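Local coordinates for YHDH (PDB 1O89), which probably catalyses the NADPH-dependent reduction of acrylyl-CoA to propanoyl-CoA, working as a homodimer of the zinc-containing alcohol dehydrogenase family, at residues 163-175 against 232-244. Residues are numbered along the deposited sequence; the frame is centred on the assembly and turned at random.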
ATOM      1  N   GLY A 163      -5.642   8.471   6.031  1.00 50.19           N
ATOM      2  CA  GLY A 163      -6.628   9.542   5.969  1.00 51.57           C
ATOM      3  C   GLY A 163      -8.080   9.078   5.852  1.00 51.91           C
ATOM      4  O   GLY A 163      -8.976   9.882   5.572  1.00 53.26           O
ATOM      5  N   VAL A 164      -8.329   7.787   6.061  1.00 50.38           N
ATOM      6  CA  VAL A 164      -9.692   7.247   5.971  1.00 50.81           C
ATOM      7  C   VAL A 164     -10.500   7.570   7.241  1.00 52.12           C
ATOM      8  O   VAL A 164     -10.221   7.049   8.323  1.00 51.73           O
ATOM      9  CB  VAL A 164      -9.702   5.726   5.690  1.00 49.00           C
ATOM     10  CG1 VAL A 164     -11.127   5.218   5.538  1.00 50.37           C
ATOM     11  CG2 VAL A 164      -8.891   5.417   4.443  1.00 47.51           C
ATOM     12  N   ARG A 165     -11.506   8.427   7.079  1.00 54.15           N
ATOM     13  CA  ARG A 165     -12.371   8.869   8.179  1.00 56.17           C
ATOM     14  C   ARG A 165     -13.812   8.356   7.965  1.00 57.18           C
ATOM     15  O   ARG A 165     -14.147   7.898   6.864  1.00 56.44           O
ATOM     16  CB  ARG A 165     -12.366  10.393   8.275  1.00 58.42           C
ATOM     17  CG  ARG A 165     -11.010  11.069   8.073  1.00 58.97           C
ATOM     18  CD  ARG A 165     -11.118  12.518   7.559  1.00 62.47           C
ATOM     19  NE  ARG A 165     -11.505  12.578   6.146  1.00 62.84           N
ATOM     20  CZ  ARG A 165     -11.843  13.696   5.503  1.00 65.83           C
ATOM     21  NH1 ARG A 165     -11.823  14.871   6.125  1.00 68.02           N
ATOM     22  NH2 ARG A 165     -12.195  13.645   4.221  1.00 65.34           N
ATOM     23  N   PRO A 166     -14.645   8.397   9.010  1.00 58.33           N
ATOM     24  CA  PRO A 166     -16.052   7.961   8.919  1.00 60.26           C
ATOM     25  C   PRO A 166     -16.892   8.604   7.813  1.00 62.51           C
ATOM     26  O   PRO A 166     -17.772   7.942   7.253  1.00 63.17           O
ATOM     27  CB  PRO A 166     -16.629   8.339  10.297  1.00 62.28           C
ATOM     28  CG  PRO A 166     -15.455   8.303  11.223  1.00 60.12           C
ATOM     29  CD  PRO A 166     -14.290   8.803  10.386  1.00 58.78           C
ATOM     30  N   GLN A 167     -16.632   9.872   7.503  1.00 64.05           N
ATOM     31  CA  GLN A 167     -17.406  10.594   6.478  1.00 66.49           C
ATOM     32  C   GLN A 167     -17.049  10.210   5.036  1.00 64.82           C
ATOM     33  O   GLN A 167     -17.731  10.618   4.096  1.00 65.87           O
ATOM     34  CB  GLN A 167     -17.254  12.112   6.651  1.00 69.00           C
ATOM     35  CG  GLN A 167     -15.801  12.632   6.680  1.00 68.83           C
ATOM     36  CD  GLN A 167     -15.361  13.084   8.080  1.00 72.63           C
ATOM     37  OE1 GLN A 167     -15.401  12.297   9.060  1.00 72.96           O
ATOM     38  NE2 GLN A 167     -14.953  14.350   8.182  1.00 73.96           N
ATOM     39  N   ASP A 168     -15.983   9.427   4.867  1.00 61.90           N
ATOM     40  CA  ASP A 168     -15.480   9.072   3.539  1.00 60.61           C
ATOM     41  C   ASP A 168     -16.219   7.927   2.881  1.00 60.52           C
ATOM     42  O   ASP A 168     -16.214   7.816   1.646  1.00 60.47           O
ATOM     43  CB  ASP A 168     -13.993   8.733   3.615  1.00 58.00           C
ATOM     44  CG  ASP A 168     -13.152   9.941   3.895  1.00 58.08           C
ATOM     45  OD1 ASP A 168     -13.454  11.004   3.335  1.00 61.66           O
ATOM     46  OD2 ASP A 168     -12.174   9.932   4.652  1.00 57.84           O
ATOM     47  N   GLY A 169     -16.819   7.068   3.706  1.00 60.32           N
ATOM     48  CA  GLY A 169     -17.662   5.993   3.216  1.00 60.82           C
ATOM     49  C   GLY A 169     -17.590   4.706   4.013  1.00 59.10           C
ATOM     50  O   GLY A 169     -17.064   4.643   5.125  1.00 58.25           O
ATOM     51  N   GLU A 170     -18.117   3.656   3.407  1.00 59.28           N
ATOM     52  CA  GLU A 170     -18.249   2.371   4.064  1.00 58.89           C
ATOM     53  C   GLU A 170     -16.903   1.664   4.187  1.00 55.60           C
ATOM     54  O   GLU A 170     -16.079   1.711   3.279  1.00 54.04           O
ATOM     55  CB  GLU A 170     -19.240   1.487   3.296  1.00 61.17           C
ATOM     56  CG  GLU A 170     -20.690   1.943   3.376  1.00 64.45           C
ATOM     57  CD  GLU A 170     -21.665   0.853   2.952  1.00 67.43           C
ATOM     58  OE1 GLU A 170     -21.437   0.239   1.891  1.00 68.27           O
ATOM     59  OE2 GLU A 170     -22.652   0.606   3.674  1.00 69.74           O
ATOM     60  N   ILE A 171     -16.696   1.003   5.318  1.00 54.57           N
ATOM     61  CA  ILE A 171     -15.524   0.167   5.519  1.00 52.06           C
ATOM     62  C   ILE A 171     -15.936  -1.294   5.475  1.00 52.84           C
ATOM     63  O   ILE A 171     -16.776  -1.714   6.258  1.00 54.33           O
ATOM     64  CB  ILE A 171     -14.850   0.461   6.861  1.00 50.42           C
ATOM     65  CG1 ILE A 171     -14.637   1.960   7.057  1.00 50.19           C
ATOM     66  CG2 ILE A 171     -13.511  -0.292   6.957  1.00 48.93           C
ATOM     67  CD1 ILE A 171     -13.754   2.622   5.999  1.00 49.60           C
ATOM     68  N   VAL A 172     -15.320  -2.062   4.578  1.00 51.99           N
ATOM     69  CA  VAL A 172     -15.549  -3.497   4.514  1.00 53.07           C
ATOM     70  C   VAL A 172     -14.497  -4.282   5.315  1.00 51.38           C
ATOM     71  O   VAL A 172     -13.301  -4.055   5.169  1.00 49.64           O
ATOM     72  CB  VAL A 172     -15.640  -4.010   3.044  1.00 53.94           C
ATOM     73  CG1 VAL A 172     -14.305  -3.896   2.296  1.00 52.24           C
ATOM     74  CG2 VAL A 172     -16.173  -5.433   3.004  1.00 56.09           C
ATOM     75  N   VAL A 173     -14.960  -5.196   6.164  1.00 52.28           N
ATOM     76  CA  VAL A 173     -14.087  -6.113   6.896  1.00 51.36           C
ATOM     77  C   VAL A 173     -14.316  -7.541   6.397  1.00 53.53           C
ATOM     78  O   VAL A 173     -15.437  -8.041   6.449  1.00 55.94           O
ATOM     79  CB  VAL A 173     -14.357  -6.064   8.393  1.00 51.13           C
ATOM     80  CG1 VAL A 173     -13.417  -7.015   9.133  1.00 50.94           C
ATOM     81  CG2 VAL A 173     -14.220  -4.631   8.916  1.00 50.17           C
ATOM     82  N   THR A 174     -13.271  -8.192   5.898  1.00 52.92           N
ATOM     83  CA  THR A 174     -13.400  -9.570   5.450  1.00 55.77           C
ATOM     84  C   THR A 174     -13.029 -10.546   6.584  1.00 56.36           C
ATOM     85  O   THR A 174     -12.436 -10.142   7.596  1.00 54.99           O
ATOM     86  CB  THR A 174     -12.571  -9.803   4.187  1.00 55.56           C
ATOM     87  OG1 THR A 174     -11.186  -9.644   4.481  1.00 53.77           O
ATOM     88  CG2 THR A 174     -12.860  -8.731   3.113  1.00 54.62           C
ATOM     89  N   GLY A 175     -13.426 -11.806   6.432  1.00 59.02           N
ATOM     90  CA  GLY A 175     -13.287 -12.815   7.484  1.00 60.35           C
ATOM     91  C   GLY A 175     -13.779 -12.298   8.830  1.00 60.18           C
ATOM     92  O   GLY A 175     -13.165 -12.520   9.872  1.00 59.91           O
ATOM     93  N   VAL A 232     -17.002   1.330  -4.224  1.00 59.97           N
ATOM     94  CA  VAL A 232     -17.922   1.263  -3.079  1.00 61.00           C
ATOM     95  C   VAL A 232     -17.272   1.441  -1.693  1.00 58.20           C
ATOM     96  O   VAL A 232     -17.947   1.896  -0.778  1.00 58.88           O
ATOM     97  CB  VAL A 232     -18.798  -0.041  -3.103  1.00 63.53           C
ATOM     98  CG1 VAL A 232     -19.854   0.030  -4.202  1.00 67.50           C
ATOM     99  CG2 VAL A 232     -17.958  -1.292  -3.282  1.00 62.93           C
ATOM    100  N   TRP A 233     -15.988   1.119  -1.519  1.00 55.67           N
ATOM    101  CA  TRP A 233     -15.371   1.186  -0.171  1.00 53.75           C
ATOM    102  C   TRP A 233     -14.404   2.353   0.035  1.00 52.38           C
ATOM    103  O   TRP A 233     -13.520   2.591  -0.789  1.00 50.81           O
ATOM    104  CB  TRP A 233     -14.627  -0.108   0.193  1.00 52.41           C
ATOM    105  CG  TRP A 233     -15.299  -1.360  -0.193  1.00 53.27           C
ATOM    106  CD1 TRP A 233     -14.806  -2.330  -1.008  1.00 52.48           C
ATOM    107  CD2 TRP A 233     -16.586  -1.799   0.226  1.00 56.96           C
ATOM    108  NE1 TRP A 233     -15.721  -3.342  -1.150  1.00 56.22           N
ATOM    109  CE2 TRP A 233     -16.822  -3.050  -0.388  1.00 59.08           C
ATOM    110  CE3 TRP A 233     -17.577  -1.260   1.056  1.00 59.07           C
ATOM    111  CZ2 TRP A 233     -18.006  -3.764  -0.205  1.00 61.31           C
ATOM    112  CZ3 TRP A 233     -18.754  -1.974   1.240  1.00 61.87           C
ATOM    113  CH2 TRP A 233     -18.958  -3.208   0.608  1.00 63.44           C
ATOM    114  N   ALA A 234     -14.557   3.056   1.161  1.00 52.70           N
ATOM    115  CA  ALA A 234     -13.606   4.100   1.563  1.00 51.35           C
ATOM    116  C   ALA A 234     -12.344   3.471   2.127  1.00 49.37           C
ATOM    117  O   ALA A 234     -11.228   3.986   1.944  1.00 48.69           O
ATOM    118  CB  ALA A 234     -14.233   5.014   2.594  1.00 52.37           C
ATOM    119  N   GLY A 235     -12.538   2.371   2.843  1.00 49.01           N
ATOM    120  CA  GLY A 235     -11.455   1.610   3.421  1.00 47.14           C
ATOM    121  C   GLY A 235     -11.829   0.149   3.595  1.00 47.67           C
ATOM    122  O   GLY A 235     -12.995  -0.238   3.433  1.00 48.88           O
ATOM    123  N   ALA A 236     -10.832  -0.665   3.943  1.00 46.05           N
ATOM    124  CA  ALA A 236     -11.046  -2.095   4.109  1.00 46.57           C
ATOM    125  C   ALA A 236     -10.015  -2.719   5.045  1.00 45.12           C
ATOM    126  O   ALA A 236      -8.860  -2.295   5.103  1.00 43.41           O
ATOM    127  CB  ALA A 236     -11.044  -2.818   2.728  1.00 47.58           C
ATOM    128  N   ILE A 237     -10.458  -3.709   5.804  1.00 45.39           N
ATOM    129  CA  ILE A 237      -9.575  -4.492   6.644  1.00 44.98           C
ATOM    130  C   ILE A 237      -9.748  -5.919   6.174  1.00 46.51           C
ATOM    131  O   ILE A 237     -10.815  -6.509   6.371  1.00 47.87           O
ATOM    132  CB  ILE A 237      -9.940  -4.326   8.149  1.00 44.80           C
ATOM    133  CG1 ILE A 237      -9.593  -2.917   8.608  1.00 44.40           C
ATOM    134  CG2 ILE A 237      -9.204  -5.347   9.009  1.00 45.23           C
ATOM    135  CD1 ILE A 237      -9.870  -2.610  10.050  1.00 44.50           C
ATOM    136  N   ASP A 238      -8.708  -6.481   5.558  1.00 46.34           N
ATOM    137  CA  ASP A 238      -8.809  -7.827   4.996  1.00 47.60           C
ATOM    138  C   ASP A 238      -8.006  -8.854   5.777  1.00 47.84           C
ATOM    139  O   ASP A 238      -6.840  -8.633   6.080  1.00 46.01           O
ATOM    140  CB  ASP A 238      -8.345  -7.820   3.552  1.00 48.04           C
ATOM    141  CG  ASP A 238      -8.290  -9.190   2.972  1.00 50.60           C
ATOM    142  OD1 ASP A 238      -9.368  -9.821   2.811  1.00 51.94           O
ATOM    143  OD2 ASP A 238      -7.202  -9.734   2.687  1.00 52.51           O
ATOM    144  N   THR A 239      -8.649  -9.983   6.084  1.00 49.99           N
ATOM    145  CA  THR A 239      -8.037 -11.075   6.833  1.00 50.75           C
ATOM    146  C   THR A 239      -7.905 -12.332   5.983  1.00 53.31           C
ATOM    147  O   THR A 239      -7.407 -13.326   6.469  1.00 54.64           O
ATOM    148  CB  THR A 239      -8.860 -11.404   8.104  1.00 51.56           C
ATOM    149  OG1 THR A 239     -10.184 -11.829   7.749  1.00 52.46           O
ATOM    150  CG2 THR A 239      -9.088 -10.157   8.977  1.00 49.61           C
ATOM    151  N   VAL A 240      -8.322 -12.282   4.718  1.00 54.52           N
ATOM    152  CA  VAL A 240      -8.477 -13.495   3.912  1.00 57.26           C
ATOM    153  C   VAL A 240      -7.501 -13.593   2.745  1.00 57.08           C
ATOM    154  O   VAL A 240      -7.048 -14.672   2.414  1.00 59.71           O
ATOM    155  CB  VAL A 240      -9.984 -13.765   3.490  1.00 60.31           C
ATOM    156  CG1 VAL A 240     -10.828 -12.531   3.559  1.00 59.56           C
ATOM    157  CG2 VAL A 240     -10.120 -14.463   2.113  1.00 62.42           C
ATOM    158  N   GLY A 241      -7.155 -12.480   2.132  1.00 55.25           N
ATOM    159  CA  GLY A 241      -6.182 -12.500   1.069  1.00 55.17           C
ATOM    160  C   GLY A 241      -6.777 -13.130  -0.169  1.00 57.72           C
ATOM    161  O   GLY A 241      -8.006 -13.192  -0.324  1.00 58.71           O
ATOM    162  N   ASP A 242      -5.901 -13.583  -1.059  1.00 58.86           N
ATOM    163  CA  ASP A 242      -6.313 -14.360  -2.232  1.00 62.16           C
ATOM    164  C   ASP A 242      -7.282 -13.538  -3.094  1.00 61.90           C
ATOM    165  O   ASP A 242      -7.055 -12.349  -3.287  1.00 59.41           O
ATOM    166  CB  ASP A 242      -6.900 -15.705  -1.779  1.00 65.21           C
ATOM    167  CG  ASP A 242      -6.906 -16.748  -2.880  1.00 70.95           C
ATOM    168  OD1 ASP A 242      -5.821 -17.074  -3.408  1.00 74.56           O
ATOM    169  OD2 ASP A 242      -7.950 -17.298  -3.278  1.00 74.80           O
ATOM    170  N   LYS A 243      -8.359 -14.161  -3.581  1.00 64.67           N
ATOM    171  CA  LYS A 243      -9.315 -13.521  -4.477  1.00 65.29           C
ATOM    172  C   LYS A 243     -10.207 -12.497  -3.765  1.00 62.76           C
ATOM    173  O   LYS A 243     -10.633 -11.531  -4.385  1.00 62.28           O
ATOM    174  CB  LYS A 243     -10.188 -14.578  -5.175  1.00 69.68           C
ATOM    175  CG  LYS A 243      -9.477 -15.322  -6.301  1.00 73.62           C
ATOM    176  CD  LYS A 243     -10.112 -16.687  -6.605  1.00 80.09           C
ATOM    177  CE  LYS A 243      -9.520 -17.336  -7.870  1.00 84.58           C
ATOM    178  NZ  LYS A 243      -8.378 -16.555  -8.475  1.00 82.42           N
ATOM    179  N   VAL A 244     -10.503 -12.708  -2.484  1.00 61.53           N
ATOM    180  CA  VAL A 244     -11.334 -11.760  -1.731  1.00 59.69           C
ATOM    181  C   VAL A 244     -10.649 -10.410  -1.619  1.00 56.20           C
ATOM    182  O   VAL A 244     -11.290  -9.373  -1.753  1.00 55.34           O
ATOM    183  CB  VAL A 244     -11.665 -12.262  -0.307  1.00 59.72           C
ATOM    184  CG1 VAL A 244     -12.236 -11.115   0.573  1.00 57.12           C
ATOM    185  CG2 VAL A 244     -12.630 -13.420  -0.364  1.00 62.32           C
TER
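Val172 lies against one face of the Trp233 indole, its CG1 3.5 Å from the centroid of the five-membered ring and only 3° off the normal, a CH-pi contact. With chi1 at 67°, CG1 sits between the backbone N and carbonyl carbon, a position from which it also packs tightly on Ala236 CB; the small methyl of Ala236 suits so close an approach. Val232 CG2 covers the opposite ring face, and Glu170 CB meets the ring edge in plane, while the Glu170 carboxylate goes on to a salt bridge with Arg215. Trp233 NE1 donates to Gln251 OE1, so the one polar atom of the buried indole has a partner. An alanine in place of Trp233 would probably leave Val172 and Val232 facing a gap and the side-chain oxygen of Gln251 without its indole donor.

The other sheet face carries Ile171, Val173 and Ile237, against helix 179-190. Gly235 belongs here too: Ile171 CD1 comes to 3.4 Å from Gly235 N, and a side chain on Gly235 would be pressed against Ile171 and Val164.

Backbone bonds join strands 170-173 and 235-238 in parallel. Val172 N donates to Gly235 O, Ile237 N to Val172 O at 2.9 Å, and Thr174 N to Ile237 O at 3.0 Å.

At the C-terminal ends hydroxyls take over. Thr174 OG1 donates to Asp238 OD1 over a very short 2.5 Å, a length to be read with caution, and accepts from Thr239 N at 3.0 Å, while Thr239 OG1 reaches Thr174 O at 2.8 Å from above its carbonyl plane. Asp238 OD2 takes Gly241 N in an Asx motif, which probably helps hold the carboxylate with OD1 toward Thr174.

These are the two central strands of a six-stranded parallel Rossmann sheet, order 3-2-1-4-5-6; their C-terminal ends border the NADP(+) site, where Thr239 touches Val180 and Val244 touches Arg219, both cofactor-binding residues.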